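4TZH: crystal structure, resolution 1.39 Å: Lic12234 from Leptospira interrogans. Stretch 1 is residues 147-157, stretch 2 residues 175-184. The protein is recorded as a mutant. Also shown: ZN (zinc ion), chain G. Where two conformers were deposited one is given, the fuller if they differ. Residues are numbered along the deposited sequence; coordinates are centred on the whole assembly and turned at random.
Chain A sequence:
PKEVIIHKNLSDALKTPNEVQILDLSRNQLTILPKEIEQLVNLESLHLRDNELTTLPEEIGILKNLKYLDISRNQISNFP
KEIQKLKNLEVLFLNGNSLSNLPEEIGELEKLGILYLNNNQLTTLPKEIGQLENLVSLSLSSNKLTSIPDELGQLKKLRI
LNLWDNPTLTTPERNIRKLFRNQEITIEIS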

# COMPACT_ATOMS: atom_id res chain seq x y z
N SER A 147 14.59 4.40 -12.34
CA SER A 147 15.09 3.03 -12.42
C SER A 147 14.11 2.07 -11.77
O SER A 147 13.31 2.48 -10.91
CB SER A 147 16.47 2.91 -11.76
OG SER A 147 16.40 3.03 -10.35
N ILE A 148 14.19 0.81 -12.19
CA ILE A 148 13.42 -0.30 -11.65
C ILE A 148 14.46 -1.32 -11.12
O ILE A 148 15.40 -1.63 -11.85
CB ILE A 148 12.45 -0.86 -12.73
CG1 ILE A 148 11.18 0.04 -12.91
CG2 ILE A 148 12.07 -2.34 -12.48
CD1 ILE A 148 10.50 0.59 -11.61
N PRO A 149 14.38 -1.80 -9.86
CA PRO A 149 15.40 -2.76 -9.40
C PRO A 149 15.23 -4.13 -10.04
O PRO A 149 14.10 -4.54 -10.29
CB PRO A 149 15.20 -2.82 -7.89
CG PRO A 149 13.73 -2.53 -7.71
CD PRO A 149 13.36 -1.55 -8.81
N ASP A 150 16.35 -4.84 -10.28
CA ASP A 150 16.31 -6.19 -10.85
C ASP A 150 15.49 -7.15 -9.99
O ASP A 150 14.89 -8.08 -10.53
CB ASP A 150 17.73 -6.76 -11.05
CG ASP A 150 18.57 -6.03 -12.07
OD1 ASP A 150 18.00 -5.30 -12.91
OD2 ASP A 150 19.80 -6.21 -12.06
N GLU A 151 15.42 -6.89 -8.66
CA GLU A 151 14.66 -7.71 -7.72
C GLU A 151 13.17 -7.75 -8.05
O GLU A 151 12.48 -8.66 -7.61
CB GLU A 151 14.89 -7.27 -6.27
CG GLU A 151 16.30 -7.56 -5.75
CD GLU A 151 17.36 -6.51 -6.05
OE1 GLU A 151 17.05 -5.52 -6.76
OE2 GLU A 151 18.50 -6.68 -5.57
N LEU A 152 12.67 -6.80 -8.87
CA LEU A 152 11.26 -6.86 -9.28
C LEU A 152 10.97 -8.16 -10.03
O LEU A 152 9.88 -8.71 -9.96
CB LEU A 152 10.89 -5.63 -10.11
CG LEU A 152 9.42 -5.24 -10.09
CD1 LEU A 152 9.01 -4.71 -8.74
CD2 LEU A 152 9.13 -4.18 -11.12
N GLY A 153 12.00 -8.69 -10.69
CA GLY A 153 11.89 -9.95 -11.42
C GLY A 153 11.64 -11.15 -10.53
O GLY A 153 11.29 -12.22 -11.04
N GLN A 154 11.79 -10.99 -9.19
CA GLN A 154 11.52 -12.06 -8.24
C GLN A 154 10.03 -12.23 -7.99
O GLN A 154 9.64 -13.22 -7.36
CB GLN A 154 12.24 -11.80 -6.89
CG GLN A 154 13.77 -11.75 -7.00
CD GLN A 154 14.45 -11.14 -5.79
OE1 GLN A 154 13.82 -10.78 -4.77
NE2 GLN A 154 15.76 -11.00 -5.88
N LEU A 155 9.20 -11.27 -8.46
CA LEU A 155 7.75 -11.32 -8.21
C LEU A 155 7.08 -12.23 -9.24
O LEU A 155 6.52 -11.78 -10.23
CB LEU A 155 7.15 -9.90 -8.24
CG LEU A 155 7.79 -8.89 -7.29
CD1 LEU A 155 7.13 -7.54 -7.46
CD2 LEU A 155 7.70 -9.33 -5.85
N LYS A 156 7.15 -13.54 -8.97
CA LYS A 156 6.69 -14.55 -9.92
C LYS A 156 5.18 -14.63 -10.13
O LYS A 156 4.74 -15.17 -11.15
CB LYS A 156 7.24 -15.94 -9.56
CG LYS A 156 8.77 -15.98 -9.41
CD LYS A 156 9.49 -15.72 -10.73
CE LYS A 156 10.99 -15.74 -10.57
NZ LYS A 156 11.68 -15.46 -11.86
N LYS A 157 4.38 -14.05 -9.22
CA LYS A 157 2.93 -14.08 -9.36
C LYS A 157 2.43 -12.76 -9.96
O LYS A 157 1.23 -12.61 -10.21
CB LYS A 157 2.28 -14.29 -7.99
CG LYS A 157 2.37 -15.74 -7.51
CD LYS A 157 1.69 -15.92 -6.16
CE LYS A 157 0.21 -15.60 -6.15
NZ LYS A 157 -0.43 -16.19 -4.94
N ASN A 175 14.67 -4.24 -21.46
CA ASN A 175 15.34 -4.58 -20.19
C ASN A 175 14.33 -4.93 -19.10
O ASN A 175 14.54 -5.90 -18.35
CB ASN A 175 16.26 -3.44 -19.75
CG ASN A 175 17.45 -3.21 -20.67
OD1 ASN A 175 17.46 -3.59 -21.86
ND2 ASN A 175 18.47 -2.55 -20.16
N ILE A 176 13.23 -4.16 -19.04
CA ILE A 176 12.13 -4.37 -18.09
C ILE A 176 11.49 -5.73 -18.37
O ILE A 176 11.32 -6.56 -17.46
CB ILE A 176 11.10 -3.19 -18.22
CG1 ILE A 176 11.73 -1.81 -17.89
CG2 ILE A 176 9.80 -3.45 -17.41
CD1 ILE A 176 12.16 -1.56 -16.41
N ARG A 177 11.15 -5.97 -19.64
CA ARG A 177 10.50 -7.21 -20.04
C ARG A 177 11.41 -8.40 -19.80
O ARG A 177 10.90 -9.45 -19.40
CB ARG A 177 10.02 -7.15 -21.49
CG ARG A 177 8.95 -6.07 -21.70
CD ARG A 177 8.43 -6.06 -23.12
NE ARG A 177 7.26 -5.18 -23.27
CZ ARG A 177 6.01 -5.55 -23.02
NH1 ARG A 177 5.75 -6.78 -22.61
NH2 ARG A 177 5.01 -4.69 -23.17
N LYS A 178 12.74 -8.23 -19.99
CA LYS A 178 13.69 -9.31 -19.73
C LYS A 178 13.66 -9.79 -18.27
O LYS A 178 13.90 -10.97 -18.03
CB LYS A 178 15.12 -8.90 -20.12
CG LYS A 178 15.53 -9.37 -21.51
CD LYS A 178 16.95 -8.93 -21.87
CE LYS A 178 17.91 -10.10 -22.04
NZ LYS A 178 19.32 -9.66 -22.17
N LEU A 179 13.32 -8.89 -17.31
CA LEU A 179 13.24 -9.30 -15.90
C LEU A 179 12.20 -10.40 -15.68
O LEU A 179 12.34 -11.20 -14.74
CB LEU A 179 12.92 -8.11 -14.97
CG LEU A 179 13.87 -6.92 -14.95
CD1 LEU A 179 13.31 -5.82 -14.07
CD2 LEU A 179 15.29 -7.33 -14.48
N PHE A 180 11.16 -10.43 -16.53
CA PHE A 180 10.03 -11.37 -16.44
C PHE A 180 9.93 -12.25 -17.69
O PHE A 180 8.82 -12.63 -18.08
CB PHE A 180 8.73 -10.58 -16.34
CG PHE A 180 8.69 -9.58 -15.21
CD1 PHE A 180 8.31 -9.97 -13.93
CD2 PHE A 180 8.99 -8.25 -15.43
CE1 PHE A 180 8.23 -9.03 -12.90
CE2 PHE A 180 8.95 -7.32 -14.40
CZ PHE A 180 8.55 -7.72 -13.14
N ARG A 181 11.08 -12.54 -18.31
CA ARG A 181 11.22 -13.29 -19.56
C ARG A 181 10.15 -14.36 -19.80
O ARG A 181 9.39 -14.22 -20.76
CB ARG A 181 12.64 -13.89 -19.69
CG ARG A 181 13.02 -14.22 -21.13
CD ARG A 181 14.43 -14.77 -21.23
NE ARG A 181 14.73 -15.25 -22.58
CZ ARG A 181 15.93 -15.64 -22.99
NH1 ARG A 181 16.96 -15.63 -22.15
NH2 ARG A 181 16.11 -16.06 -24.23
N ASN A 182 10.09 -15.42 -18.98
CA ASN A 182 9.16 -16.53 -19.21
C ASN A 182 7.74 -16.29 -18.72
O ASN A 182 6.78 -16.73 -19.36
CB ASN A 182 9.70 -17.83 -18.61
CG ASN A 182 11.09 -18.21 -19.08
OD1 ASN A 182 11.38 -18.29 -20.28
ND2 ASN A 182 11.98 -18.45 -18.13
N GLN A 183 7.62 -15.61 -17.57
CA GLN A 183 6.42 -15.31 -16.81
C GLN A 183 5.23 -14.71 -17.57
O GLN A 183 5.41 -13.87 -18.46
CB GLN A 183 6.82 -14.36 -15.70
CG GLN A 183 5.79 -14.16 -14.60
CD GLN A 183 6.41 -13.35 -13.51
OE1 GLN A 183 7.57 -13.55 -13.14
NE2 GLN A 183 5.65 -12.41 -13.00
N GLU A 184 4.00 -15.12 -17.17
CA GLU A 184 2.73 -14.60 -17.66
C GLU A 184 2.56 -13.22 -16.99
O GLU A 184 2.46 -13.14 -15.76
CB GLU A 184 1.61 -15.53 -17.18
CG GLU A 184 0.21 -15.30 -17.74
CD GLU A 184 -0.63 -16.57 -17.67
OE1 GLU A 184 -1.41 -16.71 -16.70
OE2 GLU A 184 -0.46 -17.44 -18.54
ZN ZN G . -3.55 -17.11 -18.08
O HOH W 1 10.25 -13.47 -13.21

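The contact between the two stretches is largely apolar, and Leu 179 is its most covered residue. Its CA-to-CB bond points toward stretch 1, and its two methyl groups reach different neighbours: CD1 lies 4.0 Å from Ile 148 CG2, whereas CD2 packs 3.7 Å from Asp 150 OD1. One turn earlier, Ile 176 CD1 approaches Ile 148 CB to 3.8 Å, so that Ile 148 meets both Ile 176 and Leu 179 through its CB and CG2 while the end of its side chain leads away. Further along, Phe 180 inserts its ring beside Leu 152, with CZ 4.0 Å from Leu 152 CG.

The same ring also packs against backbone. Gly 153 CA sits over one face, 4.1 Å from Phe 180 CE1, and Leu 155 O lies at the edge, 4.2 Å from CE1 of Phe 180. The two backbones come closest in register here, with the CA atoms of Gly 153 and Leu 179 only 4.7 Å apart. Gly 153 CA is 3.6 Å from Leu 179 O, and an ideally placed CB on Gly 153 would fall 2.8 Å from that oxygen, a clash; the absence of a side chain permits the close approach.

Polar contacts gather at Gln 183, whose CA-to-CB bond points toward stretch 1 and whose side chain is extended (chi1 and chi2 both t). Its NE2 donates the single direct hydrogen bond across the contact, to Leu 155 O at 3.0 Å. Lys 156 O is also near, 3.4 Å from Gln 183 NE2, but the angle is too poor for a hydrogen bond.

Water 1 extends this polar patch: its O lies 2.7 Å from Gln 183 OE1 and from Gly 153 O, and 2.8 Å from Lys 156 NZ. Within stretch 1, Lys 156 NZ also makes a weak hydrogen bond to Gly 153 O at 3.4 Å.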